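Local coordinates for B-type flagellar hook-associated protein 2 (Pseudomonas aeruginosa, PDB 5FHY), which caps the distal end of the growing flagellar filament, where it helps flagellin subunits polymerise and keeps exported ones from leaking away, at residues K48-A53 against A162-T168; A102-A106 against V118-T122; S64-S70 against K131-D137; G125-D129 against K169-G173. All blocks are in the same frame, centred on the assembly; numbering follows the deposited sequence.

The four contacts illustrate how the means of joining two chain segments changes with place in the fold. Interactions 1 and 2 share an antiparallel sheet, whose neighbouring strands 48-50 and 114-121 are probably hydrogen-bonded through I49 N and L119 O (3.0 Å), and both reach a second subunit. Interaction 3 pairs strands of another sheet, yet its I69 packs on L119. All four mix core and surface: I49, A50, L119, L67 and I69 are buried, E133, D137, D126 and K169 exposed. Interactions 2 and 3 turn a largely apolar face to helix 88-98, whereas interaction 4 joins two loops through carboxylates, an amide and a water. Its segments adjoin those of the other three in sequence.

Interaction 1 (K48-A53 against A162-T168); sequences KIALQA and AAAGYVT. With NA (sodium ion), chain E.
K48-A53 and A162-T168 run antiparallel, their end-to-end directions 177° apart: K48 pairs with T168, the register shifts by one between K48 and I49, and then I49 faces Y166 and A50 faces G165. At the shift the carbonyl oxygen of K48 takes two N-H groups, V167 N at 2.6 Å and T168 N at 3.1 Å, the latter in the carbonyl plane on a lone pair. Beyond G165 the pairing thins to A53 N on A162 O (2.9 Å), and between them the methyl of A164 presses on A50 O, CB to O 3.2 Å. K48 carries the side-chain contact: its CG is anti to the backbone N (chi1 176°), and the extended chain passes obliquely over V167, CG to CB 3.8 Å. Its amine continues to the second subunit, making a cation-pi contact with Y36 there. T168 OG1 approaches K48 CB (3.4 Å) but spends its hydrogen bond on S46 O. On the other face, I49 CG2 rests against Y166 CB at 4.2 Å. A163 O, together with S159 O, binds a sodium ion. Two residues facing one across antiparallel strands form a classic beta bulge, here just after strand 165-166, an outermost strand of the sheet within this chain.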
# COMPACT_ATOMS: atom_id res chain seq x y z
N LYS B 48 58.93 -0.34 4.61
CA LYS B 48 58.69 0.13 3.25
C LYS B 48 59.77 1.15 2.91
O LYS B 48 59.89 2.19 3.56
CB LYS B 48 57.29 0.75 3.11
CG LYS B 48 57.00 1.34 1.73
CD LYS B 48 55.53 1.71 1.56
CE LYS B 48 55.28 2.38 0.21
NZ LYS B 48 53.86 2.79 0.02
N ILE B 49 60.56 0.83 1.89
CA ILE B 49 61.69 1.67 1.55
C ILE B 49 61.65 2.10 0.09
O ILE B 49 60.90 1.55 -0.71
CB ILE B 49 63.03 0.95 1.80
CG1 ILE B 49 63.25 -0.15 0.75
CG2 ILE B 49 63.07 0.37 3.20
CD1 ILE B 49 64.62 -0.77 0.80
N ALA B 50 62.46 3.10 -0.24
CA ALA B 50 62.58 3.58 -1.61
C ALA B 50 64.06 3.69 -1.95
O ALA B 50 64.82 4.34 -1.24
CB ALA B 50 61.89 4.91 -1.78
N LEU B 51 64.47 3.04 -3.03
CA LEU B 51 65.88 3.04 -3.42
C LEU B 51 66.20 4.30 -4.21
O LEU B 51 65.33 5.14 -4.42
CB LEU B 51 66.22 1.78 -4.23
CG LEU B 51 65.82 0.45 -3.58
CD1 LEU B 51 66.15 -0.72 -4.49
CD2 LEU B 51 66.49 0.29 -2.21
N GLN B 52 67.46 4.43 -4.63
CA GLN B 52 67.88 5.61 -5.38
C GLN B 52 67.08 5.76 -6.67
O GLN B 52 66.70 4.76 -7.29
CB GLN B 52 69.37 5.55 -5.71
CG GLN B 52 70.29 5.97 -4.58
CD GLN B 52 71.75 5.99 -4.98
OE1 GLN B 52 72.11 6.50 -6.05
NE2 GLN B 52 72.61 5.44 -4.13
N ALA B 53 66.84 7.00 -7.07
CA ALA B 53 66.13 7.27 -8.32
C ALA B 53 67.12 7.13 -9.46
O ALA B 53 68.26 7.57 -9.36
CB ALA B 53 65.50 8.65 -8.32
N ALA B 162 66.74 12.36 -5.33
CA ALA B 162 67.08 11.06 -5.90
C ALA B 162 67.57 10.08 -4.83
O ALA B 162 67.59 8.87 -5.05
CB ALA B 162 68.13 11.21 -6.99
N ALA B 163 67.98 10.61 -3.68
CA ALA B 163 68.53 9.78 -2.61
C ALA B 163 67.51 8.79 -2.08
O ALA B 163 66.30 9.03 -2.13
CB ALA B 163 69.04 10.65 -1.48
N ALA B 164 68.01 7.67 -1.57
CA ALA B 164 67.17 6.63 -1.01
C ALA B 164 66.75 6.98 0.41
O ALA B 164 67.30 7.90 1.02
CB ALA B 164 67.88 5.29 -1.04
N GLY B 165 65.76 6.25 0.91
CA GLY B 165 65.25 6.49 2.25
C GLY B 165 64.06 5.60 2.55
O GLY B 165 63.40 5.12 1.63
N TYR B 166 63.77 5.39 3.83
CA TYR B 166 62.64 4.54 4.20
C TYR B 166 61.35 5.37 4.20
O TYR B 166 61.38 6.57 4.46
CB TYR B 166 62.86 3.86 5.56
CG TYR B 166 62.95 4.79 6.75
CD1 TYR B 166 61.81 5.32 7.34
CD2 TYR B 166 64.19 5.11 7.31
CE1 TYR B 166 61.89 6.18 8.42
CE2 TYR B 166 64.28 5.95 8.41
CZ TYR B 166 63.12 6.48 8.96
OH TYR B 166 63.21 7.32 10.05
N VAL B 167 60.23 4.71 3.92
CA VAL B 167 58.92 5.35 3.98
C VAL B 167 58.28 5.06 5.34
O VAL B 167 57.75 5.96 5.99
CB VAL B 167 57.99 4.87 2.85
CG1 VAL B 167 56.59 5.45 3.01
CG2 VAL B 167 58.58 5.25 1.49
N THR B 168 58.34 3.80 5.75
CA THR B 168 57.91 3.41 7.09
C THR B 168 58.96 2.54 7.75
O THR B 168 59.61 1.73 7.08
CB THR B 168 56.57 2.64 7.06
OG1 THR B 168 56.77 1.38 6.41
CG2 THR B 168 55.50 3.42 6.32
NA NA E . 65.57 11.42 -1.43

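Interaction 2 (A102-A106 against V118-T122); sequences AGVSA and VLSST
S105 and S120 form the hydrogen-bonded pair at the middle of this contact, near the open end of the antiparallel beta hairpin of strands 104-111 and 114-121, within the flagellin hook IN motif. Within this chain strand 104-111 is an outermost strand of its sheet, and strand 114-121 pairs on its far side with strand 48-50. Strands 104-106 and 118-121 run at 156° to one another. S105 N donates to S120 O at 2.9 Å, lying in the carbonyl plane, and S120 N returns the bond to S105 O at 3.0 Å from a position 36° out of that plane. CA-H groups fill the intervening positions, with V104 CA 3.2 Å from S120 O and A106 CA 3.2 Å from V118 O.

Side chains separate by face. The methyl of A106 meets L119 CG at 4.2 Å, and V104, A106 and L119 all pack on I95 of helix 88-98, so this is the inward face. On the reverse, S105 OG stands between its own backbone N and carbonyl carbon (chi1 70°) and touches S120 CB at 3.8 Å; neither serine hydroxyl bonds the other. S105 also packs on A33 of the second subunit. Toward the open end the pairing frays: T122 N reaches G103 O only through a weak, bent bond, while T122 OG1 lies 3.6 Å from G103 CA, on the side where a CB would point, at backbone angles that favour glycine. Cohesion here rests on two sound main-chain bonds and a largely apolar inner face, with the serine hydroxyls adding contact but no cross-strand bond.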
# COMPACT_ATOMS: atom_id res chain seq x y z
N ALA B 102 58.31 -14.21 1.76
CA ALA B 102 58.48 -13.40 2.95
C ALA B 102 57.50 -12.23 2.98
O ALA B 102 57.35 -11.56 4.01
CB ALA B 102 59.90 -12.89 3.04
N GLY B 103 56.83 -11.99 1.86
CA GLY B 103 55.88 -10.90 1.78
C GLY B 103 56.57 -9.62 1.35
O GLY B 103 56.21 -8.52 1.76
N VAL B 104 57.58 -9.78 0.50
CA VAL B 104 58.26 -8.63 -0.07
C VAL B 104 57.76 -8.40 -1.48
O VAL B 104 57.85 -9.28 -2.33
CB VAL B 104 59.79 -8.82 -0.09
CG1 VAL B 104 60.46 -7.65 -0.80
CG2 VAL B 104 60.32 -8.99 1.33
N SER B 105 57.22 -7.21 -1.71
CA SER B 105 56.73 -6.85 -3.03
C SER B 105 57.49 -5.62 -3.50
O SER B 105 58.24 -5.02 -2.74
CB SER B 105 55.22 -6.57 -3.00
OG SER B 105 54.93 -5.37 -2.31
N ALA B 106 57.30 -5.26 -4.76
CA ALA B 106 58.07 -4.16 -5.34
C ALA B 106 57.28 -3.44 -6.44
O ALA B 106 56.45 -4.04 -7.12
CB ALA B 106 59.39 -4.67 -5.89
N VAL B 118 60.56 0.63 -5.34
CA VAL B 118 59.92 0.81 -4.04
C VAL B 118 59.53 -0.56 -3.51
O VAL B 118 58.75 -1.28 -4.13
CB VAL B 118 58.69 1.74 -4.12
CG1 VAL B 118 57.95 1.77 -2.78
CG2 VAL B 118 59.10 3.14 -4.54
N LEU B 119 60.10 -0.93 -2.37
CA LEU B 119 59.92 -2.28 -1.83
C LEU B 119 59.14 -2.26 -0.52
O LEU B 119 59.36 -1.39 0.33
CB LEU B 119 61.28 -2.96 -1.65
CG LEU B 119 62.07 -3.35 -2.90
CD1 LEU B 119 62.74 -2.15 -3.57
CD2 LEU B 119 63.11 -4.40 -2.55
N SER B 120 58.22 -3.21 -0.38
CA SER B 120 57.39 -3.29 0.82
C SER B 120 57.43 -4.67 1.46
O SER B 120 57.54 -5.68 0.77
CB SER B 120 55.93 -2.93 0.49
OG SER B 120 55.81 -1.59 0.06
N SER B 121 57.33 -4.71 2.78
CA SER B 121 57.25 -5.96 3.51
C SER B 121 55.95 -6.04 4.29
O SER B 121 55.38 -5.01 4.65
CB SER B 121 58.45 -6.11 4.45
OG SER B 121 58.24 -7.19 5.35
N THR B 122 55.46 -7.25 4.54
CA THR B 122 54.22 -7.41 5.29
C THR B 122 54.46 -7.86 6.73
O THR B 122 53.50 -8.10 7.47
CB THR B 122 53.27 -8.41 4.61
OG1 THR B 122 53.90 -9.70 4.55
CG2 THR B 122 52.92 -7.95 3.21

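Interaction 3 (S64-S70 against K131-D137); sequences SGTLNIS and KVEVSDD
S64 OG donates a hydrogen bond to D137 OD2 at 2.6 Å, closing one end of an antiparallel beta pair whose strands, 65-70 and 131-136, belong to a three-stranded sheet. The carboxylate oxygen is met on its anti side, 23° out of the carboxylate plane. The hydroxyl gets there because S64 OG is anti to the backbone N (chi1 176°), while D137 N donates to S64 O at 2.8 Å; side chain and main chain thus tie the same two residues twice. G65 follows with no side chain, its CA resting 3.2 Å from S135 O.

Regular pairing then continues through T66 with S135, N68 with E133 and S70 with K131, each pair joined by two main-chain hydrogen bonds. L67, I69, V132 and V134, between these pairs, point to the side of helix 88-98. L67 and V134 lie side by side and point the same way, CD2 to CG2 3.6 Å, and I69 CG1 meets V132 CG2 at 4.3 Å. L67 packs on M91 and I69 on I95 of that helix, which covers this face of the sheet, while N68, S70, K131 and E133 occupy the other. Strand 74-81 flanks the far side of strand 65-71, so strand 130-136 is outermost within the chain. At the last pair K131 N approaches S70 O almost head-on, at 2.7 Å and a C=O...N angle of 171°.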
# COMPACT_ATOMS: atom_id res chain seq x y z
N SER B 64 76.17 -5.86 -14.39
CA SER B 64 76.00 -7.24 -13.95
C SER B 64 76.31 -7.34 -12.45
O SER B 64 77.04 -6.51 -11.91
CB SER B 64 76.90 -8.18 -14.75
OG SER B 64 76.83 -9.51 -14.28
N GLY B 65 75.72 -8.33 -11.78
CA GLY B 65 75.99 -8.54 -10.37
C GLY B 65 74.94 -9.38 -9.66
O GLY B 65 74.26 -10.19 -10.28
N THR B 66 74.81 -9.17 -8.35
CA THR B 66 73.87 -9.94 -7.54
C THR B 66 73.14 -9.09 -6.49
O THR B 66 73.73 -8.22 -5.85
CB THR B 66 74.58 -11.11 -6.81
OG1 THR B 66 75.50 -11.75 -7.70
CG2 THR B 66 73.56 -12.15 -6.33
N LEU B 67 71.84 -9.35 -6.31
CA LEU B 67 71.06 -8.69 -5.27
C LEU B 67 70.68 -9.65 -4.16
O LEU B 67 70.01 -10.66 -4.40
CB LEU B 67 69.79 -8.06 -5.85
CG LEU B 67 69.87 -6.85 -6.78
CD1 LEU B 67 68.52 -6.14 -6.82
CD2 LEU B 67 70.98 -5.90 -6.39
N ASN B 68 71.10 -9.35 -2.93
CA ASN B 68 70.68 -10.15 -1.78
C ASN B 68 69.79 -9.31 -0.88
O ASN B 68 70.25 -8.38 -0.22
CB ASN B 68 71.89 -10.67 -1.00
CG ASN B 68 72.69 -11.70 -1.78
OD1 ASN B 68 72.27 -12.85 -1.92
ND2 ASN B 68 73.84 -11.28 -2.29
N ILE B 69 68.51 -9.67 -0.86
CA ILE B 69 67.51 -8.91 -0.13
C ILE B 69 67.07 -9.69 1.09
O ILE B 69 66.79 -10.88 1.00
CB ILE B 69 66.29 -8.58 -1.02
CG1 ILE B 69 66.73 -7.77 -2.24
CG2 ILE B 69 65.22 -7.85 -0.23
CD1 ILE B 69 65.61 -7.53 -3.24
N SER B 70 67.04 -9.04 2.25
CA SER B 70 66.60 -9.71 3.46
C SER B 70 65.73 -8.78 4.29
O SER B 70 65.80 -7.57 4.17
CB SER B 70 67.80 -10.17 4.29
OG SER B 70 68.77 -9.14 4.42
N LYS B 131 66.38 -4.99 3.83
CA LYS B 131 67.78 -4.66 3.54
C LYS B 131 68.17 -5.16 2.15
O LYS B 131 67.77 -6.25 1.73
CB LYS B 131 68.70 -5.27 4.60
CG LYS B 131 70.18 -4.93 4.40
CD LYS B 131 71.04 -5.41 5.55
CE LYS B 131 72.44 -4.80 5.46
NZ LYS B 131 73.34 -5.21 6.58
N VAL B 132 68.97 -4.35 1.45
CA VAL B 132 69.44 -4.68 0.12
C VAL B 132 70.96 -4.61 0.04
O VAL B 132 71.55 -3.54 0.22
CB VAL B 132 68.84 -3.75 -0.95
CG1 VAL B 132 69.31 -4.17 -2.34
CG2 VAL B 132 67.32 -3.76 -0.88
N GLU B 133 71.59 -5.76 -0.19
CA GLU B 133 73.04 -5.83 -0.38
C GLU B 133 73.39 -6.05 -1.85
O GLU B 133 72.76 -6.86 -2.53
CB GLU B 133 73.62 -6.97 0.48
CG GLU B 133 73.79 -6.62 1.95
CD GLU B 133 73.98 -7.85 2.84
OE1 GLU B 133 73.33 -8.88 2.57
OE2 GLU B 133 74.77 -7.77 3.80
N VAL B 134 74.40 -5.33 -2.35
CA VAL B 134 74.72 -5.37 -3.78
C VAL B 134 76.19 -5.67 -4.06
O VAL B 134 77.08 -4.97 -3.58
CB VAL B 134 74.38 -4.02 -4.46
CG1 VAL B 134 74.81 -4.06 -5.92
CG2 VAL B 134 72.90 -3.70 -4.33
N SER B 135 76.43 -6.72 -4.84
CA SER B 135 77.75 -6.98 -5.40
C SER B 135 77.74 -6.60 -6.88
O SER B 135 77.06 -7.23 -7.68
CB SER B 135 78.15 -8.45 -5.23
OG SER B 135 78.42 -8.76 -3.87
N ASP B 136 78.52 -5.58 -7.24
CA ASP B 136 78.47 -5.03 -8.59
C ASP B 136 79.69 -5.42 -9.42
O ASP B 136 80.83 -5.15 -9.02
CB ASP B 136 78.34 -3.51 -8.53
CG ASP B 136 78.19 -2.87 -9.90
OD1 ASP B 136 77.85 -3.60 -10.86
OD2 ASP B 136 78.40 -1.65 -10.02
N ASP B 137 79.46 -6.05 -10.56
CA ASP B 137 80.56 -6.47 -11.43
C ASP B 137 81.25 -5.26 -12.06
O ASP B 137 82.36 -5.38 -12.58
CB ASP B 137 80.07 -7.43 -12.52
CG ASP B 137 79.61 -8.76 -11.96
OD1 ASP B 137 80.00 -9.09 -10.82
OD2 ASP B 137 78.88 -9.48 -12.67

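Interaction 4 (G125-D129 against K169-G173); sequences GDGKD and KAANG
The carboxylate of D126 and the amide of N172 lie face to face, their planes 4° apart although the side chains cross at about a right angle, with D126 OD2 over N172 CG at 3.1 Å. On that same face of the carboxylate, N172 N donates to D126 OD1 at 2.9 Å from far above the plane, 71° out of it. At the amide's edges, the OD1 corner meets D126 N, a hydrogen bond whose modelled distance is doubtfully short, and the ND2 corner bonds S183 OG. D126 CG is anti to the carbonyl carbon (chi1 -70°), which swings the carboxylate beside the chain toward N172.

A second carboxylate works differently: D129 OD1 takes A170 N at 3.2 Å, close to end-on, while D129 OD2 receives a hydrogen from a water. That water also donates to A170 O at 2.7 Å and accepts from G127 N, linking the turn to the opposing chain. The methyl of A170 sits 3.3 Å from both G125 O and K128 O, and K128 NZ bonds back to D126 O. The arrangement is a type II beta turn, G125 to K128 with G127 at its third position, docked on the loop leading from strand 165-166 into the neighbouring sheet at strand 173-177.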
# COMPACT_ATOMS: atom_id res chain seq x y z
N GLY B 125 56.77 -5.48 13.19
CA GLY B 125 57.59 -5.70 14.37
C GLY B 125 58.93 -4.98 14.33
O GLY B 125 59.34 -4.51 13.27
N ASP B 126 59.59 -4.88 15.47
CA ASP B 126 60.92 -4.28 15.55
C ASP B 126 61.95 -5.11 14.79
O ASP B 126 62.02 -6.33 14.94
CB ASP B 126 61.36 -4.13 17.01
CG ASP B 126 60.58 -3.06 17.75
OD1 ASP B 126 60.28 -2.00 17.15
OD2 ASP B 126 60.25 -3.28 18.93
N GLY B 127 62.78 -4.45 13.99
CA GLY B 127 63.90 -5.10 13.33
C GLY B 127 63.59 -5.80 12.02
O GLY B 127 64.49 -6.33 11.37
N LYS B 128 62.32 -5.81 11.62
CA LYS B 128 61.94 -6.46 10.38
C LYS B 128 62.05 -5.47 9.23
O LYS B 128 61.14 -5.33 8.42
CB LYS B 128 60.52 -7.04 10.46
CG LYS B 128 60.34 -8.19 11.44
CD LYS B 128 60.13 -7.67 12.84
CE LYS B 128 59.97 -8.78 13.86
NZ LYS B 128 59.84 -8.21 15.23
N ASP B 129 63.19 -4.78 9.16
CA ASP B 129 63.44 -3.81 8.10
C ASP B 129 63.92 -4.51 6.84
O ASP B 129 64.58 -5.55 6.92
CB ASP B 129 64.48 -2.77 8.55
CG ASP B 129 63.95 -1.84 9.64
OD1 ASP B 129 62.79 -1.40 9.55
OD2 ASP B 129 64.72 -1.55 10.58
N LYS B 169 59.13 2.70 9.05
CA LYS B 169 60.03 1.83 9.80
C LYS B 169 59.26 0.65 10.35
O LYS B 169 58.18 0.83 10.90
CB LYS B 169 60.70 2.57 10.96
CG LYS B 169 61.67 3.66 10.55
CD LYS B 169 63.04 3.11 10.17
CE LYS B 169 63.82 2.67 11.40
NZ LYS B 169 65.27 2.49 11.09
N ALA B 170 59.81 -0.55 10.22
CA ALA B 170 59.21 -1.70 10.88
C ALA B 170 59.42 -1.53 12.38
O ALA B 170 60.51 -1.19 12.83
CB ALA B 170 59.82 -3.00 10.39
N ALA B 171 58.36 -1.75 13.16
CA ALA B 171 58.43 -1.50 14.59
C ALA B 171 57.31 -2.20 15.34
O ALA B 171 56.28 -2.54 14.76
CB ALA B 171 58.39 -0.00 14.86
N ASN B 172 57.50 -2.39 16.64
CA ASN B 172 56.44 -2.94 17.47
C ASN B 172 55.48 -1.83 17.84
O ASN B 172 55.85 -0.65 17.88
CB ASN B 172 56.99 -3.58 18.74
CG ASN B 172 57.66 -4.92 18.49
OD1 ASN B 172 58.10 -5.22 17.39
ND2 ASN B 172 57.72 -5.74 19.53
N GLY B 173 54.24 -2.20 18.13
CA GLY B 173 53.27 -1.24 18.64
C GLY B 173 53.29 -1.29 20.16
O GLY B 173 54.08 -2.02 20.75
O HOH W 1 63.07 -1.91 12.67